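Soluble lytic murein transglycosylase (Escherichia coli, PDB 1QSA) cleaves the glycosidic bonds between N-acetylmuramic acid and N-acetylglucosamine in peptidoglycan, forming a 1,6-anhydro bond in the muramic acid residue. Local coordinates at residues Q468-A473 with A593-Y598; K464-S469 with Y533-Y538; N544-S549 with G586-V591. All blocks are in the same frame, centred on the assembly; numbering follows the deposited sequence. Where two conformers were deposited one is given.

Interaction 1: residues Q468-A473 with A593-Y598; sequences QSYAMA and AYDAYY. With SO4 (sulfate ion), chain B; SO4 (sulfate ion), chain L.
S469 and D595 supply the polar link between these two helices: S469 OG donates to D595 OD1 over 2.6 Å, meeting the syn lone pair on the side of the other oxygen. S469 OG sits between its own backbone N and carbonyl carbon (chi1 65°), which turns the hydroxyl to the carboxylate. The second oxygen, D595 OD2, lies 3.4 Å from Y470 CB and forms a salt bridge with R545, so both carboxylate oxygens are engaged in a buried setting; the arginine would favour the charged form of the acid. The Y470 side chain crosses D595 at about a right angle, and its hydroxyl reaches S548 and S549 on helix 545-554.

The aromatic part centres on Y598. M472 CB stands over the middle of its ring, 4.2 Å from the centroid, a CH-pi contact, while the M472 chain bends at its last torsion (chi3 81°) and brings CE to 4.0 Å from Y598 CE1. M472 SD lies obliquely beside the ring in a Met-aromatic contact, and Y598 OH is hydrogen-bonded to P450 and W481.

At the closest backbone approach A473 CB packs on Y594 CB at 3.8 Å and on the backbone at D595 N, 3.5 Å away. The small A473 lies where the helix axes come within 8.2 Å, their directions 129° apart.

This is buried helix-helix packing in the lysozyme-like catalytic domain, joining the first turns of helix 468-479, whose later part carries the predicted active-site residue E478, to the long helix 582-601.

Interaction 2: residues K464-S469 with Y533-Y538; sequences KEIPQS and YLQYVY. With SO4 (sulfate ion), chain L.
Q535 reaches from helix 523-540 to the backbone of E465 and I466, in the turn that leads into helix 468-479 of the lysozyme-like domain. Its CG is anti to the backbone N and the chain then bends at the next torsion (chi2 60°), carrying CD round towards the turn. OE1 accepts two backbone N-H groups there. I466 N, 3.1 Å from Q535 OE1, approaches nearly along the C=O axis (170°), whereas E465 N, 2.9 Å from the same oxygen, stands well above the carbonyl plane. In one of the two conformers of E465, Q535 NE2 also donates to E465 OE1 over 2.9 Å, within its own amide plane and onto the anti lone pair of the carboxylate, with the two flat groups turned 41° apart. The two backbone bonds hold OE1; the third, where this conformer is occupied, would fix the rotation of the amide. K464 runs obliquely past this side chain, its CD against Q535 CB, before NZ turns to the carbonyl of Y460.

I466 also touches Y538 and L534. Its CG2 lies over one face of the Y538 ring, 3.4 Å from Y538 CG, and its CD1 meets L534 CD2 at 4.0 Å. P467 crosses Y538 at about a right angle, with P467 CD near the hydroxyl.

P467 holds the N-cap position, and the next backbone N-H, that of Q468, binds a sulfate ion, probably from the crystallisation liquor. At the outer end of the ring, a water makes a weak bond to E465 O and donates to Y538 OH across 2.8 Å.

Interaction 3: residues N544-S549 with G586-V591; sequences NRIFSS and GYVKNV
S549 and V588 mark the nearest backbone approach, and S549 is the residue around which the tighter part of the contact gathers. Its carbonyl oxygen, S549 O, lies 3.3 Å from Y587 CE1, oblique to the ring, while S549 OG comes 3.6 Å from V591 CG1. The hydroxyl is turned beside its own backbone N (chi1 -62°) and donates back to R545 O at 2.7 Å, an oxygen that also accepts the N-H of S549. With Y470 as a second partner outside the two segments, this buried polar atom is satisfied although its neighbour across the contact is a methyl group. V591 CG2 lies over one face of the Y587 ring, towards its rim, and the Y587 hydroxyl is hydrogen-bonded to E478, the predicted active-site acid. Y587 therefore links this packing to the probable catalytic site.

The other part is looser and mainly apolar. V588 CG2 comes to 4.2 Å from S549 CB, and I546 CG2 meets V588 CG1 at 4.3 Å, while the I546 side chain also packs on helix 572-578. The 9.6 Å between the helix axes agrees with this light contact. Farther from the interface, N544 caps the start of its helix: N544 OD1 accepts from F547 N at 3.1 Å and weakly from I546 N. On the second helix, K589 NZ forms a salt bridge with E577.

The two helices meet at 129° between their directions. Helix 468-479 packs against both through Y470, and helix 572-578 adjoins them through I546 and K589.

Overall arrangement
The centres of the three contacts lie 11 to 12 Å apart on one side of the chain's centre, within the all-helical, lysozyme-like catalytic domain. Interactions 1 and 2 start from the same region, sharing Q468 and S469 at the beginning of helix 468-479; interactions 1 and 3 both use helix 582-601. Along the chain, both segments of interaction 2 precede those of interaction 3, and interaction 3 lies between the two segments of interaction 1. Helices 523-540 and 545-554 follow each other, and Y538 packs on S548. Y470 touches L534 and V591, joining all three contacts into one core close to the predicted active-site residue E478.

Interaction 1: residues Q468-A473 with A593-Y598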
loop_
_atom_site.group_PDB
_atom_site.type_symbol
_atom_site.label_atom_id
_atom_site.label_comp_id
_atom_site.label_asym_id
_atom_site.label_seq_id
_atom_site.Cartn_x
_atom_site.Cartn_y
_atom_site.Cartn_z
ATOM N N GLN A 468 11.251 9.821 22.596
ATOM C CA GLN A 468 10.514 8.549 22.661
ATOM C C GLN A 468 9.250 8.625 21.788
ATOM O O GLN A 468 8.961 7.706 21.027
ATOM C CB GLN A 468 10.112 8.224 24.096
ATOM C CG GLN A 468 9.474 6.834 24.222
ATOM C CD GLN A 468 8.879 6.590 25.592
ATOM O OE1 GLN A 468 9.381 7.100 26.592
ATOM N NE2 GLN A 468 7.805 5.809 25.646
ATOM N N SER A 469 8.519 9.734 21.886
ATOM C CA SER A 469 7.294 9.943 21.114
ATOM C C SER A 469 7.552 9.833 19.609
ATOM O O SER A 469 6.742 9.272 18.868
ATOM C CB SER A 469 6.694 11.320 21.446
ATOM O OG SER A 469 7.555 12.375 21.023
ATOM N N TYR A 470 8.699 10.346 19.183
ATOM C CA TYR A 470 9.076 10.329 17.781
ATOM C C TYR A 470 9.337 8.904 17.284
ATOM O O TYR A 470 8.871 8.536 16.199
ATOM C CB TYR A 470 10.282 11.242 17.552
ATOM C CG TYR A 470 10.756 11.244 16.128
ATOM C CD1 TYR A 470 9.867 11.516 15.076
ATOM C CD2 TYR A 470 12.079 10.920 15.814
ATOM C CE1 TYR A 470 10.287 11.457 13.740
ATOM C CE2 TYR A 470 12.508 10.862 14.490
ATOM C CZ TYR A 470 11.610 11.128 13.462
ATOM O OH TYR A 470 12.038 11.035 12.152
ATOM N N ALA A 471 10.095 8.119 18.054
ATOM C CA ALA A 471 10.363 6.716 17.684
ATOM C C ALA A 471 9.038 5.952 17.586
ATOM O O ALA A 471 8.826 5.150 16.671
ATOM C CB ALA A 471 11.271 6.056 18.702
ATOM N N MET A 472 8.128 6.234 18.513
ATOM C CA MET A 472 6.813 5.609 18.508
ATOM C C MET A 472 5.983 6.006 17.287
ATOM O O MET A 472 5.312 5.156 16.703
ATOM C CB MET A 472 6.079 5.902 19.818
ATOM C CG MET A 472 6.744 5.183 20.982
ATOM S SD MET A 472 6.073 5.572 22.599
ATOM C CE MET A 472 4.617 4.499 22.648
ATOM N N ALA A 473 6.062 7.273 16.879
ATOM C CA ALA A 473 5.342 7.760 15.698
ATOM C C ALA A 473 5.834 7.013 14.457
ATOM O O ALA A 473 5.038 6.645 13.594
ATOM C CB ALA A 473 5.564 9.264 15.512
ATOM N N ALA A 593 2.252 14.368 12.395
ATOM C CA ALA A 593 0.946 14.391 13.051
ATOM C C ALA A 593 0.910 13.348 14.182
ATOM O O ALA A 593 0.460 13.648 15.304
ATOM C CB ALA A 593 -0.165 14.115 12.041
ATOM N N TYR A 594 1.481 12.169 13.933
ATOM C CA TYR A 594 1.485 11.084 14.928
ATOM C C TYR A 594 2.345 11.403 16.147
ATOM O O TYR A 594 1.998 11.044 17.276
ATOM C CB TYR A 594 1.956 9.776 14.306
ATOM C CG TYR A 594 1.083 9.204 13.203
ATOM C CD1 TYR A 594 -0.134 9.795 12.828
ATOM C CD2 TYR A 594 1.500 8.064 12.512
ATOM C CE1 TYR A 594 -0.913 9.254 11.780
ATOM C CE2 TYR A 594 0.741 7.524 11.475
ATOM C CZ TYR A 594 -0.457 8.126 11.116
ATOM O OH TYR A 594 -1.161 7.625 10.060
ATOM N N ASP A 595 3.466 12.080 15.916
ATOM C CA ASP A 595 4.357 12.463 17.015
ATOM C C ASP A 595 3.572 13.415 17.943
ATOM O O ASP A 595 3.617 13.268 19.164
ATOM C CB ASP A 595 5.644 13.113 16.470
ATOM C CG ASP A 595 6.755 13.164 17.508
ATOM O OD1 ASP A 595 6.499 12.755 18.653
ATOM O OD2 ASP A 595 7.883 13.592 17.190
ATOM N N ALA A 596 2.806 14.337 17.362
ATOM C CA ALA A 596 1.988 15.251 18.174
ATOM C C ALA A 596 0.955 14.457 18.995
ATOM O O ALA A 596 0.786 14.719 20.193
ATOM C CB ALA A 596 1.300 16.286 17.295
ATOM N N TYR A 597 0.308 13.465 18.379
ATOM C CA TYR A 597 -0.664 12.645 19.105
ATOM C C TYR A 597 0.033 11.914 20.251
ATOM O O TYR A 597 -0.478 11.876 21.362
ATOM C CB TYR A 597 -1.313 11.608 18.190
ATOM C CG TYR A 597 -2.131 12.169 17.060
ATOM C CD1 TYR A 597 -2.807 13.379 17.191
ATOM C CD2 TYR A 597 -2.223 11.484 15.839
ATOM C CE1 TYR A 597 -3.558 13.898 16.134
ATOM C CE2 TYR A 597 -2.957 11.995 14.784
ATOM C CZ TYR A 597 -3.621 13.206 14.939
ATOM O OH TYR A 597 -4.323 13.733 13.888
ATOM N N TYR A 598 1.211 11.344 19.982
ATOM C CA TYR A 598 1.952 10.637 21.021
ATOM C C TYR A 598 2.367 11.547 22.156
ATOM O O TYR A 598 2.253 11.175 23.329
ATOM C CB TYR A 598 3.133 9.850 20.428
ATOM C CG TYR A 598 2.681 8.471 19.986
ATOM C CD1 TYR A 598 2.292 7.524 20.932
ATOM C CD2 TYR A 598 2.511 8.154 18.640
ATOM C CE1 TYR A 598 1.728 6.295 20.552
ATOM C CE2 TYR A 598 1.940 6.918 18.247
ATOM C CZ TYR A 598 1.547 6.007 19.207
ATOM O OH TYR A 598 0.901 4.843 18.833
HETATM S S SO4 B . -4.727 11.738 10.955
HETATM O O1 SO4 B . -3.487 12.515 11.153
HETATM O O2 SO4 B . -5.484 11.695 12.222
HETATM O O3 SO4 B . -5.529 12.412 9.920
HETATM O O4 SO4 B . -4.421 10.369 10.505
HETATM S S SO4 L . 12.228 12.127 25.566
HETATM O O1 SO4 L . 12.275 10.791 24.946
HETATM O O2 SO4 L . 10.953 12.788 25.241
HETATM O O3 SO4 L . 12.344 11.997 27.030
HETATM O O4 SO4 L . 13.339 12.954 25.059
#

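Interaction 2: residues K464-S469 with Y533-Y538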
loop_
_atom_site.group_PDB
_atom_site.type_symbol
_atom_site.label_atom_id
_atom_site.label_comp_id
_atom_site.label_asym_id
_atom_site.label_seq_id
_atom_site.Cartn_x
_atom_site.Cartn_y
_atom_site.Cartn_z
ATOM N N LYS A 464 19.555 8.298 23.693
ATOM C CA LYS A 464 19.603 8.875 22.348
ATOM C C LYS A 464 18.955 10.253 22.344
ATOM O O LYS A 464 18.336 10.644 23.324
ATOM C CB LYS A 464 18.874 7.952 21.368
ATOM C CG LYS A 464 19.466 6.551 21.318
ATOM C CD LYS A 464 18.734 5.690 20.310
ATOM C CE LYS A 464 19.420 4.339 20.109
ATOM N NZ LYS A 464 19.400 3.482 21.342
ATOM N N GLU A 465 19.137 11.010 21.266
ATOM C CA GLU A 465 18.522 12.327 21.167
ATOM C C GLU A 465 17.105 12.284 20.585
ATOM O O GLU A 465 16.300 13.174 20.843
ATOM C CB GLU A 465 19.402 13.251 20.327
ATOM C CG GLU A 465 20.836 13.361 20.852
ATOM C CD GLU A 465 21.764 14.009 19.854
ATOM O OE1 GLU A 465 22.093 13.360 18.841
ATOM O OE2 GLU A 465 22.155 15.183 20.069
ATOM N N ILE A 466 16.803 11.263 19.786
ATOM C CA ILE A 466 15.450 11.126 19.239
ATOM C C ILE A 466 14.456 10.984 20.393
ATOM O O ILE A 466 14.711 10.246 21.354
ATOM C CB ILE A 466 15.296 9.865 18.302
ATOM C CG1 ILE A 466 15.857 8.597 18.970
ATOM C CG2 ILE A 466 15.934 10.141 16.931
ATOM C CD1 ILE A 466 15.419 7.302 18.261
ATOM N N PRO A 467 13.366 11.767 20.375
ATOM C CA PRO A 467 12.367 11.670 21.450
ATOM C C PRO A 467 11.655 10.308 21.429
ATOM O O PRO A 467 11.477 9.705 20.366
ATOM C CB PRO A 467 11.377 12.781 21.096
ATOM C CG PRO A 467 12.205 13.778 20.366
ATOM C CD PRO A 467 13.078 12.898 19.481
ATOM N N GLN A 468 11.251 9.821 22.596
ATOM C CA GLN A 468 10.514 8.549 22.661
ATOM C C GLN A 468 9.250 8.625 21.788
ATOM O O GLN A 468 8.961 7.706 21.027
ATOM C CB GLN A 468 10.112 8.224 24.096
ATOM C CG GLN A 468 9.474 6.834 24.222
ATOM C CD GLN A 468 8.879 6.590 25.592
ATOM O OE1 GLN A 468 9.381 7.100 26.592
ATOM N NE2 GLN A 468 7.805 5.809 25.646
ATOM N N SER A 469 8.519 9.734 21.886
ATOM C CA SER A 469 7.294 9.943 21.114
ATOM C C SER A 469 7.552 9.833 19.609
ATOM O O SER A 469 6.742 9.272 18.868
ATOM C CB SER A 469 6.694 11.320 21.446
ATOM O OG SER A 469 7.555 12.375 21.023
ATOM N N TYR A 533 19.099 3.206 13.979
ATOM C CA TYR A 533 19.165 3.813 12.643
ATOM C C TYR A 533 18.471 5.178 12.633
ATOM O O TYR A 533 18.974 6.144 12.042
ATOM C CB TYR A 533 18.549 2.900 11.584
ATOM C CG TYR A 533 18.802 3.412 10.174
ATOM C CD1 TYR A 533 20.102 3.477 9.662
ATOM C CD2 TYR A 533 17.762 3.931 9.402
ATOM C CE1 TYR A 533 20.360 4.065 8.412
ATOM C CE2 TYR A 533 18.013 4.520 8.147
ATOM C CZ TYR A 533 19.307 4.588 7.671
ATOM O OH TYR A 533 19.564 5.239 6.475
ATOM N N LEU A 534 17.330 5.268 13.318
ATOM C CA LEU A 534 16.582 6.527 13.380
ATOM C C LEU A 534 17.435 7.614 14.040
ATOM O O LEU A 534 17.498 8.746 13.550
ATOM C CB LEU A 534 15.273 6.310 14.142
ATOM C CG LEU A 534 14.275 7.483 14.142
ATOM C CD1 LEU A 534 13.860 7.845 12.714
ATOM C CD2 LEU A 534 13.066 7.121 14.994
ATOM N N GLN A 535 18.146 7.252 15.109
ATOM C CA GLN A 535 19.034 8.196 15.795
ATOM C C GLN A 535 20.172 8.621 14.849
ATOM O O GLN A 535 20.565 9.788 14.820
ATOM C CB GLN A 535 19.610 7.549 17.068
ATOM C CG GLN A 535 20.785 8.305 17.704
ATOM C CD GLN A 535 20.466 9.725 18.129
ATOM O OE1 GLN A 535 19.349 10.041 18.537
ATOM N NE2 GLN A 535 21.472 10.587 18.065
ATOM N N TYR A 536 20.662 7.680 14.041
ATOM C CA TYR A 536 21.726 7.967 13.086
ATOM C C TYR A 536 21.292 9.047 12.086
ATOM O O TYR A 536 21.988 10.053 11.932
ATOM C CB TYR A 536 22.152 6.687 12.349
ATOM C CG TYR A 536 23.011 6.926 11.118
ATOM C CD1 TYR A 536 24.271 7.516 11.210
ATOM C CD2 TYR A 536 22.545 6.573 9.855
ATOM C CE1 TYR A 536 25.048 7.748 10.052
ATOM C CE2 TYR A 536 23.305 6.799 8.712
ATOM C CZ TYR A 536 24.546 7.379 8.815
ATOM O OH TYR A 536 25.288 7.562 7.667
ATOM N N VAL A 537 20.146 8.865 11.430
ATOM C CA VAL A 537 19.701 9.877 10.463
ATOM C C VAL A 537 19.279 11.180 11.160
ATOM O O VAL A 537 19.415 12.266 10.597
ATOM C CB VAL A 537 18.614 9.350 9.469
ATOM C CG1 VAL A 537 19.209 8.253 8.570
ATOM C CG2 VAL A 537 17.394 8.846 10.197
ATOM N N TYR A 538 18.795 11.067 12.393
ATOM C CA TYR A 538 18.393 12.240 13.164
ATOM C C TYR A 538 19.606 13.164 13.427
ATOM O O TYR A 538 19.590 14.341 13.064
ATOM C CB TYR A 538 17.740 11.796 14.480
ATOM C CG TYR A 538 17.104 12.900 15.316
ATOM C CD1 TYR A 538 15.941 13.552 14.888
ATOM C CD2 TYR A 538 17.629 13.246 16.563
ATOM C CE1 TYR A 538 15.316 14.515 15.690
ATOM C CE2 TYR A 538 17.012 14.204 17.373
ATOM C CZ TYR A 538 15.850 14.830 16.921
ATOM O OH TYR A 538 15.227 15.778 17.696
HETATM S S SO4 L . 12.228 12.127 25.566
HETATM O O1 SO4 L . 12.275 10.791 24.946
HETATM O O2 SO4 L . 10.953 12.788 25.241
HETATM O O3 SO4 L . 12.344 11.997 27.030
HETATM O O4 SO4 L . 13.339 12.954 25.059
HETATM O O HOH W 1 16.033 16.418 20.285
#

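Interaction 3: residues N544-S549 with G586-V591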
loop_
_atom_site.group_PDB
_atom_site.type_symbol
_atom_site.label_atom_id
_atom_site.label_comp_id
_atom_site.label_asym_id
_atom_site.label_seq_id
_atom_site.Cartn_x
_atom_site.Cartn_y
_atom_site.Cartn_z
ATOM N N ASN A 544 16.518 17.219 13.200
ATOM C CA ASN A 544 15.316 17.755 12.565
ATOM C C ASN A 544 14.453 16.578 12.104
ATOM O O ASN A 544 14.891 15.777 11.286
ATOM C CB ASN A 544 15.743 18.638 11.386
ATOM C CG ASN A 544 14.568 19.251 10.661
ATOM O OD1 ASN A 544 13.739 18.535 10.094
ATOM N ND2 ASN A 544 14.501 20.587 10.648
ATOM N N ARG A 545 13.240 16.480 12.641
ATOM C CA ARG A 545 12.340 15.369 12.339
ATOM C C ARG A 545 11.825 15.320 10.907
ATOM O O ARG A 545 11.440 14.257 10.421
ATOM C CB ARG A 545 11.196 15.307 13.350
ATOM C CG ARG A 545 11.685 14.995 14.778
ATOM C CD ARG A 545 10.546 15.182 15.781
ATOM N NE ARG A 545 9.951 16.500 15.561
ATOM C CZ ARG A 545 8.655 16.729 15.371
ATOM N NH1 ARG A 545 7.763 15.747 15.490
ATOM N NH2 ARG A 545 8.242 17.970 15.118
ATOM N N ILE A 546 11.821 16.455 10.217
ATOM C CA ILE A 546 11.380 16.431 8.824
ATOM C C ILE A 546 12.439 15.659 8.032
ATOM O O ILE A 546 12.116 14.738 7.277
ATOM C CB ILE A 546 11.218 17.872 8.250
ATOM C CG1 ILE A 546 10.026 18.562 8.933
ATOM C CG2 ILE A 546 11.033 17.832 6.724
ATOM C CD1 ILE A 546 9.886 20.053 8.588
ATOM N N PHE A 547 13.704 16.028 8.241
ATOM C CA PHE A 547 14.815 15.370 7.546
ATOM C C PHE A 547 14.992 13.908 7.942
ATOM O O PHE A 547 15.155 13.050 7.072
ATOM C CB PHE A 547 16.137 16.117 7.782
ATOM C CG PHE A 547 16.111 17.571 7.374
ATOM C CD1 PHE A 547 15.256 18.014 6.379
ATOM C CD2 PHE A 547 16.951 18.498 8.005
ATOM C CE1 PHE A 547 15.228 19.355 6.007
ATOM C CE2 PHE A 547 16.932 19.845 7.642
ATOM C CZ PHE A 547 16.070 20.274 6.640
ATOM N N SER A 548 14.924 13.600 9.238
ATOM C CA SER A 548 15.113 12.217 9.659
ATOM C C SER A 548 13.985 11.306 9.195
ATOM O O SER A 548 14.228 10.156 8.843
ATOM C CB SER A 548 15.308 12.098 11.178
ATOM O OG SER A 548 14.231 12.689 11.871
ATOM N N SER A 549 12.758 11.828 9.169
ATOM C CA SER A 549 11.628 11.026 8.720
ATOM C C SER A 549 11.769 10.772 7.222
ATOM O O SER A 549 11.587 9.659 6.764
ATOM C CB SER A 549 10.293 11.718 9.039
ATOM O OG SER A 549 10.141 11.883 10.449
ATOM N N GLY A 586 3.786 12.050 2.043
ATOM C CA GLY A 586 2.714 11.588 2.911
ATOM C C GLY A 586 3.242 10.981 4.207
ATOM O O GLY A 586 2.640 11.146 5.278
ATOM N N TYR A 587 4.365 10.279 4.112
ATOM C CA TYR A 587 5.011 9.656 5.274
ATOM C C TYR A 587 5.400 10.734 6.300
ATOM O O TYR A 587 5.116 10.604 7.498
ATOM C CB TYR A 587 6.260 8.913 4.786
ATOM C CG TYR A 587 7.038 8.157 5.843
ATOM C CD1 TYR A 587 8.052 8.777 6.571
ATOM C CD2 TYR A 587 6.786 6.810 6.081
ATOM C CE1 TYR A 587 8.804 8.075 7.515
ATOM C CE2 TYR A 587 7.534 6.089 7.024
ATOM C CZ TYR A 587 8.540 6.730 7.733
ATOM O OH TYR A 587 9.313 6.039 8.630
ATOM N N VAL A 588 6.050 11.798 5.829
ATOM C CA VAL A 588 6.502 12.876 6.706
ATOM C C VAL A 588 5.313 13.554 7.391
ATOM O O VAL A 588 5.342 13.779 8.599
ATOM C CB VAL A 588 7.375 13.889 5.936
ATOM C CG1 VAL A 588 7.731 15.069 6.819
ATOM C CG2 VAL A 588 8.654 13.187 5.476
ATOM N N LYS A 589 4.266 13.833 6.620
ATOM C CA LYS A 589 3.059 14.452 7.170
ATOM C C LYS A 589 2.459 13.567 8.260
ATOM O O LYS A 589 2.132 14.042 9.347
ATOM C CB LYS A 589 2.036 14.689 6.060
ATOM C CG LYS A 589 2.448 15.789 5.089
ATOM C CD LYS A 589 1.412 15.961 4.006
ATOM C CE LYS A 589 1.789 17.094 3.058
ATOM N NZ LYS A 589 0.790 17.174 1.925
ATOM N N ASN A 590 2.329 12.278 7.972
ATOM C CA ASN A 590 1.783 11.350 8.957
ATOM C C ASN A 590 2.638 11.291 10.224
ATOM O O ASN A 590 2.134 11.408 11.329
ATOM C CB ASN A 590 1.692 9.931 8.379
ATOM C CG ASN A 590 0.526 9.752 7.432
ATOM O OD1 ASN A 590 -0.355 10.618 7.323
ATOM N ND2 ASN A 590 0.493 8.608 6.761
ATOM N N VAL A 591 3.941 11.106 10.057
ATOM C CA VAL A 591 4.810 10.970 11.222
ATOM C C VAL A 591 4.784 12.201 12.136
ATOM O O VAL A 591 4.735 12.064 13.362
ATOM C CB VAL A 591 6.246 10.571 10.801
ATOM C CG1 VAL A 591 7.194 10.624 12.003
ATOM C CG2 VAL A 591 6.233 9.156 10.185
#